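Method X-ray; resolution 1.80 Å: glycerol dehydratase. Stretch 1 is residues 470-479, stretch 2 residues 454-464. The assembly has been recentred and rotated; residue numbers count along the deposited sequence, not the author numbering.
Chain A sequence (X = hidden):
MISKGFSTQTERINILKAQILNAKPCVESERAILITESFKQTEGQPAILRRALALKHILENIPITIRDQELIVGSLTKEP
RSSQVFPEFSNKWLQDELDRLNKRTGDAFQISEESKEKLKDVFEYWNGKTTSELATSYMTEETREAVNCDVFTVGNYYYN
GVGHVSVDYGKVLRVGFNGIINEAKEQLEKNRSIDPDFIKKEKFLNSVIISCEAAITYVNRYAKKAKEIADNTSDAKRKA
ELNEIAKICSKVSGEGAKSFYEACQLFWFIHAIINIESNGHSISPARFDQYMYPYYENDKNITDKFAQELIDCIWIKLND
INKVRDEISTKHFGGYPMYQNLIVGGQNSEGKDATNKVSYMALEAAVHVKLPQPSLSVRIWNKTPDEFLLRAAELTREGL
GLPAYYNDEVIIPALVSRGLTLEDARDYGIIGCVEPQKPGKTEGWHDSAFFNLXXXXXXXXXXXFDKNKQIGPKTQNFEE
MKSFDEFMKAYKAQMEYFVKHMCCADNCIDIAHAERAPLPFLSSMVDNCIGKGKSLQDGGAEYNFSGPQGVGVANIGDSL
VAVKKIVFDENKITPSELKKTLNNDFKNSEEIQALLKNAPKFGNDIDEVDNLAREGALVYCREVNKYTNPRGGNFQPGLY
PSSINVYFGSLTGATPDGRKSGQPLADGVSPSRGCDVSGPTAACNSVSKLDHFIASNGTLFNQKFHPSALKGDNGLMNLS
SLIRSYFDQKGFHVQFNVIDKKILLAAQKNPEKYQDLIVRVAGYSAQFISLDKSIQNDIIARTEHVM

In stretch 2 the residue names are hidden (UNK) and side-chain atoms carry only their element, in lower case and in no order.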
ATOM      1  N   GLN A 470      14.747  -9.327  32.737  1.00 39.26           N
ATOM      2  CA  GLN A 470      13.583  -8.503  33.036  1.00 38.09           C
ATOM      3  C   GLN A 470      12.721  -8.390  31.780  1.00 37.69           C
ATOM      4  O   GLN A 470      12.939  -7.504  30.953  1.00 38.18           O
ATOM      5  CB  GLN A 470      14.049  -7.117  33.495  1.00 37.69           C
ATOM      6  CG  GLN A 470      12.970  -6.222  34.087  1.00 36.27           C
ATOM      7  CD  GLN A 470      12.417  -6.753  35.400  1.00 36.34           C
ATOM      8  OE1 GLN A 470      13.165  -7.222  36.260  1.00 34.41           O
ATOM      9  NE2 GLN A 470      11.101  -6.668  35.565  1.00 34.59           N
ATOM     10  N   ILE A 471      11.747  -9.289  31.634  1.00 36.42           N
ATOM     11  CA  ILE A 471      10.873  -9.284  30.462  1.00 35.15           C
ATOM     12  C   ILE A 471       9.632  -8.410  30.620  1.00 35.35           C
ATOM     13  O   ILE A 471       9.059  -7.955  29.627  1.00 34.58           O
ATOM     14  CB  ILE A 471      10.416 -10.716  30.079  1.00 34.08           C
ATOM     15  CG1 ILE A 471       9.553 -11.319  31.193  1.00 33.44           C
ATOM     16  CG2 ILE A 471      11.633 -11.590  29.807  1.00 34.49           C
ATOM     17  CD1 ILE A 471       8.915 -12.651  30.821  1.00 32.60           C
ATOM     18  N   GLY A 472       9.216  -8.178  31.860  1.00 33.94           N
ATOM     19  CA  GLY A 472       8.047  -7.351  32.100  1.00 34.42           C
ATOM     20  C   GLY A 472       8.388  -6.106  32.898  1.00 34.49           C
ATOM     21  O   GLY A 472       9.554  -5.874  33.208  1.00 34.41           O
ATOM     22  N   PRO A 473       7.392  -5.274  33.240  1.00 34.74           N
ATOM     23  CA  PRO A 473       7.654  -4.059  34.015  1.00 35.16           C
ATOM     24  C   PRO A 473       8.258  -4.451  35.356  1.00 35.34           C
ATOM     25  O   PRO A 473       8.018  -5.557  35.848  1.00 34.64           O
ATOM     26  CB  PRO A 473       6.263  -3.450  34.192  1.00 35.26           C
ATOM     27  CG  PRO A 473       5.517  -3.943  33.001  1.00 35.80           C
ATOM     28  CD  PRO A 473       5.969  -5.373  32.883  1.00 34.55           C
ATOM     29  N   LYS A 474       9.050  -3.565  35.946  1.00 36.16           N
ATOM     30  CA  LYS A 474       9.625  -3.883  37.242  1.00 37.48           C
ATOM     31  C   LYS A 474       8.654  -3.370  38.295  1.00 36.97           C
ATOM     32  O   LYS A 474       8.782  -2.250  38.789  1.00 36.91           O
ATOM     33  CB  LYS A 474      10.995  -3.230  37.427  1.00 39.78           C
ATOM     34  CG  LYS A 474      11.759  -3.829  38.602  1.00 42.53           C
ATOM     35  CD  LYS A 474      13.119  -3.186  38.803  1.00 45.18           C
ATOM     36  CE  LYS A 474      13.842  -3.816  39.988  1.00 46.11           C
ATOM     37  NZ  LYS A 474      15.133  -3.130  40.281  1.00 48.83           N
ATOM     38  N   THR A 475       7.660  -4.191  38.607  1.00 35.92           N
ATOM     39  CA  THR A 475       6.662  -3.834  39.599  1.00 35.46           C
ATOM     40  C   THR A 475       7.203  -4.072  41.010  1.00 36.04           C
ATOM     41  O   THR A 475       8.249  -4.695  41.188  1.00 36.01           O
ATOM     42  CB  THR A 475       5.372  -4.649  39.390  1.00 34.44           C
ATOM     43  OG1 THR A 475       5.707  -6.023  39.151  1.00 32.80           O
ATOM     44  CG2 THR A 475       4.588  -4.101  38.196  1.00 32.92           C
ATOM     45  N   GLN A 476       6.489  -3.560  42.003  1.00 36.57           N
ATOM     46  CA  GLN A 476       6.890  -3.702  43.401  1.00 37.28           C
ATOM     47  C   GLN A 476       7.304  -5.126  43.780  1.00 37.61           C
ATOM     48  O   GLN A 476       6.626  -6.095  43.433  1.00 37.20           O
ATOM     49  CB  GLN A 476       5.745  -3.241  44.302  1.00 37.62           C
ATOM     50  CG  GLN A 476       5.914  -3.592  45.767  1.00 38.41           C
ATOM     51  CD  GLN A 476       4.752  -3.115  46.607  1.00 38.54           C
ATOM     52  OE1 GLN A 476       3.592  -3.277  46.228  1.00 38.07           O
ATOM     53  NE2 GLN A 476       5.056  -2.531  47.762  1.00 38.36           N
ATOM     54  N   ASN A 477       8.422  -5.246  44.491  1.00 37.80           N
ATOM     55  CA  ASN A 477       8.912  -6.549  44.935  1.00 38.46           C
ATOM     56  C   ASN A 477       7.851  -7.211  45.808  1.00 37.99           C
ATOM     57  O   ASN A 477       7.355  -6.608  46.761  1.00 38.05           O
ATOM     58  CB  ASN A 477      10.204  -6.394  45.741  1.00 40.25           C
ATOM     59  CG  ASN A 477      11.337  -5.812  44.921  1.00 42.47           C
ATOM     60  OD1 ASN A 477      11.731  -6.375  43.898  1.00 43.87           O
ATOM     61  ND2 ASN A 477      11.873  -4.679  45.368  1.00 43.80           N
ATOM     62  N   PHE A 478       7.508  -8.450  45.476  1.00 37.45           N
ATOM     63  CA  PHE A 478       6.502  -9.199  46.220  1.00 37.88           C
ATOM     64  C   PHE A 478       6.848  -9.294  47.711  1.00 38.23           C
ATOM     65  O   PHE A 478       5.965  -9.218  48.564  1.00 36.98           O
ATOM     66  CB  PHE A 478       6.372 -10.610  45.639  1.00 36.82           C
ATOM     67  CG  PHE A 478       5.282 -11.428  46.267  1.00 35.97           C
ATOM     68  CD1 PHE A 478       5.470 -12.783  46.511  1.00 35.56           C
ATOM     69  CD2 PHE A 478       4.059 -10.851  46.597  1.00 36.15           C
ATOM     70  CE1 PHE A 478       4.456 -13.554  47.077  1.00 35.20           C
ATOM     71  CE2 PHE A 478       3.037 -11.613  47.162  1.00 36.67           C
ATOM     72  CZ  PHE A 478       3.236 -12.967  47.402  1.00 35.92           C
ATOM     73  N   GLU A 479       8.134  -9.457  48.012  1.00 39.76           N
ATOM     74  CA  GLU A 479       8.598  -9.573  49.396  1.00 41.38           C
ATOM     75  C   GLU A 479       8.265  -8.356  50.245  1.00 41.30           C
ATOM     76  O   GLU A 479       8.138  -8.460  51.464  1.00 41.88           O
ATOM     77  CB  GLU A 479      10.116  -9.797  49.444  1.00 42.64           C
ATOM     78  CG  GLU A 479      10.597 -11.038  48.716  1.00 45.75           C
ATOM     79  CD  GLU A 479      10.976 -10.766  47.272  1.00 47.83           C
ATOM     80  OE1 GLU A 479      10.171 -10.141  46.543  1.00 49.10           O
ATOM     81  OE2 GLU A 479      12.081 -11.186  46.866  1.00 48.38           O
ATOM     82  N   UNK A 454      -2.024 -17.256  33.482  1.00 25.03           N
ATOM     83  CA  UNK A 454      -1.232 -17.810  34.581  1.00 25.14           C
ATOM     84  C   UNK A 454       0.182 -17.226  34.634  1.00 26.06           C
ATOM     85  O   UNK A 454       0.748 -17.043  35.714  1.00 25.76           O
ATOM     86  c   UNK A 454      -1.172 -19.333  34.466  1.00 25.67           C
ATOM     87  N   UNK A 455       0.756 -16.938  33.470  1.00 25.97           N
ATOM     88  CA  UNK A 455       2.095 -16.365  33.415  1.00 26.08           C
ATOM     89  C   UNK A 455       2.121 -14.977  34.035  1.00 25.88           C
ATOM     90  O   UNK A 455       3.140 -14.556  34.573  1.00 25.13           O
ATOM     91  c   UNK A 455       4.366 -18.040  31.836  1.00 28.66           C
ATOM     92  n   UNK A 455       5.359 -17.223  31.146  1.00 31.01           N
ATOM     93  n   UNK A 455       7.048 -17.667  32.641  1.00 32.36           N
ATOM     94  n   UNK A 455       7.442 -16.296  30.846  1.00 32.45           N
ATOM     95  c   UNK A 455       2.580 -16.298  31.966  1.00 26.65           C
ATOM     96  c   UNK A 455       6.616 -17.064  31.545  1.00 31.82           C
ATOM     97  c   UNK A 455       2.961 -17.655  31.397  1.00 28.22           C
ATOM     98  N   UNK A 456       1.002 -14.258  33.953  1.00 25.55           N
ATOM     99  CA  UNK A 456       0.936 -12.919  34.528  1.00 26.19           C
ATOM    100  C   UNK A 456       1.017 -13.023  36.057  1.00 27.42           C
ATOM    101  O   UNK A 456       1.604 -12.164  36.717  1.00 27.47           O
ATOM    102  c   UNK A 456      -0.400 -12.029  32.577  1.00 25.12           C
ATOM    103  c   UNK A 456      -0.452 -10.816  34.766  1.00 27.08           C
ATOM    104  c   UNK A 456      -0.371 -12.189  34.102  1.00 26.11           C
ATOM    105  c   UNK A 456       0.780 -11.240  32.001  1.00 25.19           C
ATOM    106  N   UNK A 457       0.436 -14.079  36.622  1.00 27.67           N
ATOM    107  CA  UNK A 457       0.499 -14.263  38.071  1.00 28.38           C
ATOM    108  C   UNK A 457       1.951 -14.560  38.452  1.00 28.41           C
ATOM    109  O   UNK A 457       2.466 -14.018  39.423  1.00 28.12           O
ATOM    110  c   UNK A 457      -0.136 -15.719  40.018  1.00 28.82           C
ATOM    111  c   UNK A 457      -1.864 -15.091  38.330  1.00 29.26           C
ATOM    112  c   UNK A 457      -0.393 -15.434  38.542  1.00 28.05           C
ATOM    113  N   UNK A 458       2.606 -15.413  37.669  1.00 29.83           N
ATOM    114  CA  UNK A 458       4.000 -15.776  37.918  1.00 30.90           C
ATOM    115  C   UNK A 458       4.899 -14.541  37.848  1.00 30.72           C
ATOM    116  O   UNK A 458       5.790 -14.356  38.680  1.00 29.98           O
ATOM    117  o   UNK A 458       7.383 -18.982  36.254  1.00 42.87           O
ATOM    118  c   UNK A 458       6.261 -18.446  36.123  1.00 40.81           C
ATOM    119  c   UNK A 458       5.886 -17.316  37.078  1.00 37.98           C
ATOM    120  c   UNK A 458       4.456 -16.828  36.896  1.00 33.65           C
ATOM    121  o   UNK A 458       5.443 -18.799  35.241  1.00 41.30           O
ATOM    122  N   UNK A 459       4.660 -13.691  36.853  1.00 29.53           N
ATOM    123  CA  UNK A 459       5.453 -12.480  36.690  1.00 30.08           C
ATOM    124  C   UNK A 459       5.148 -11.433  37.756  1.00 29.57           C
ATOM    125  O   UNK A 459       5.976 -10.564  38.024  1.00 31.16           O
ATOM    126  c   UNK A 459       5.238 -11.887  35.295  1.00 29.78           C
ATOM    127  c   UNK A 459       7.388 -12.696  34.291  1.00 30.94           C
ATOM    128  c   UNK A 459       5.865 -12.696  34.156  1.00 30.85           C
ATOM    129  c   UNK A 459       5.444 -12.098  32.820  1.00 31.09           C
ATOM    130  N   UNK A 460       3.962 -11.501  38.354  1.00 29.56           N
ATOM    131  CA  UNK A 460       3.610 -10.557  39.411  1.00 29.54           C
ATOM    132  C   UNK A 460       4.432 -10.934  40.640  1.00 30.84           C
ATOM    133  O   UNK A 460       5.036 -10.082  41.292  1.00 30.82           O
ATOM    134  c   UNK A 460       1.770  -9.612  40.847  1.00 29.99           C
ATOM    135  o   UNK A 460       1.327 -10.344  38.598  1.00 29.26           O
ATOM    136  c   UNK A 460       2.109 -10.629  39.766  1.00 30.13           C
ATOM    137  N   UNK A 461       4.459 -12.227  40.943  1.00 31.18           N
ATOM    138  CA  UNK A 461       5.213 -12.723  42.082  1.00 31.72           C
ATOM    139  C   UNK A 461       6.712 -12.490  41.894  1.00 31.92           C
ATOM    140  O   UNK A 461       7.427 -12.236  42.865  1.00 31.85           O
ATOM    141  c   UNK A 461       4.933 -14.225  42.311  1.00 32.44           C
ATOM    142  c   UNK A 461       5.968 -14.823  43.263  1.00 31.72           C
ATOM    143  c   UNK A 461       3.513 -14.392  42.860  1.00 33.84           C
ATOM    144  c   UNK A 461       3.100 -15.827  43.098  1.00 34.72           C
ATOM    145  N   UNK A 462       7.183 -12.560  40.651  1.00 31.99           N
ATOM    146  CA  UNK A 462       8.602 -12.350  40.369  1.00 32.28           C
ATOM    147  C   UNK A 462       8.958 -10.954  39.837  1.00 32.11           C
ATOM    148  O   UNK A 462      10.036 -10.754  39.282  1.00 31.35           O
ATOM    149  o   UNK A 462       9.409 -14.995  41.185  1.00 35.44           O
ATOM    150  c   UNK A 462       9.112 -13.423  39.398  1.00 33.32           C
ATOM    151  c   UNK A 462       9.090 -14.818  40.008  1.00 35.19           C
ATOM    152  n   UNK A 462       8.732 -15.816  39.206  1.00 34.53           N
ATOM    153  N   UNK A 463       8.055  -9.994  40.018  1.00 32.34           N
ATOM    154  CA  UNK A 463       8.281  -8.614  39.582  1.00 33.06           C
ATOM    155  C   UNK A 463       8.771  -8.449  38.142  1.00 33.08           C
ATOM    156  O   UNK A 463       9.704  -7.685  37.887  1.00 32.33           O
ATOM    157  o   UNK A 463       8.745  -7.788  41.826  1.00 37.20           O
ATOM    158  c   UNK A 463       9.274  -7.917  40.520  1.00 34.55           C
ATOM    159  N   UNK A 464       8.144  -9.160  37.209  1.00 32.72           N
ATOM    160  CA  UNK A 464       8.525  -9.049  35.810  1.00 33.33           C
ATOM    161  C   UNK A 464       9.854  -9.673  35.432  1.00 34.31           C
ATOM    162  O   UNK A 464      10.314  -9.508  34.299  1.00 34.31           O
TER
HETATM  163  O   HOH W   1       5.217  -7.376  41.368  1.00 32.05           O
HETATM  164  O   HOH W   2       9.073 -10.029  43.350  1.00 35.69           O
HETATM  165  O   HOH W   3      12.389  -7.334  38.882  1.00 47.20           O

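Position 454 carries a single side-chain carbon, lies in the helix and is out of reach of stretch 1; it is Ala454. At position 455 three carbons lead to a nitrogen and then to a carbon bearing two more nitrogens, a guanidinium, so the residue is Arg455. Its NH2 lies 3.9 Å from Ile471 CD1, which approaches the group obliquely.

Position 456 has four carbons, forked at the first with one arm two carbons long: Ile456. Position 457 has one carbon carrying two others, three carbons and no oxygen; threonine would place an oxygen on one branch, so the residue is Val457. Neither residue reaches stretch 1. Position 458 extends through three carbons to a pair of oxygens. A carboxylate on a chain of this length is Glu458, and its OE2 forms a salt bridge with Arg455 NH1 at 3.3 Å, one helical turn back.

Four carbons forked at the second make position 459 Leu459, pointing toward stretch 1, where its CD2 packs 3.8 Å from Ile471 CD1. Position 460 bears one carbon carrying an oxygen and a carbon. The branch oxygen lies 2.6 Å from Ile456 O, a hydrogen bond that requires a hydroxyl and identifies Thr460. Position 461 again has four carbons forked at the first, with one two-carbon arm: Ile461. Its CG1 lies over one face of the Phe478 ring, and its CG2 is 3.9 Å from Phe478 CD1.

At position 462 the second of two carbons carries two further atoms, an oxygen and a nitrogen, giving Asn462, the first residue to leave helical geometry. Position 463 has one carbon and one oxygen, hence Ser463; its OG sits 3.2 Å from both Thr475 O and Gln476 O. Position 464 has no side-chain atoms and a positive phi of 72°. It is Gly464, where a CB would fall 2.1 Å from Pro473 O and clash.

The contact works by wrapping stretch 1 around the helix end. Gly472 N donates to Gly464 O at 3.0 Å, nearly straight, while Ile471 N makes a weak bond to the same oxygen, also at 3.0 Å. Gln470 NE2 links the two stretches by donating to Ser463 O at 2.9 Å and to Gly472 O at 2.9 Å. Water 1 joins Thr460 O to Thr475 OG1 and Gln476 O, and water 2 joins Ile461 O and Ser463 OG to Phe478 N. Apolar packing by Ile471 and Phe478 flanks this polar centre.

Stretch 2 454-464: ARIVELTINSG
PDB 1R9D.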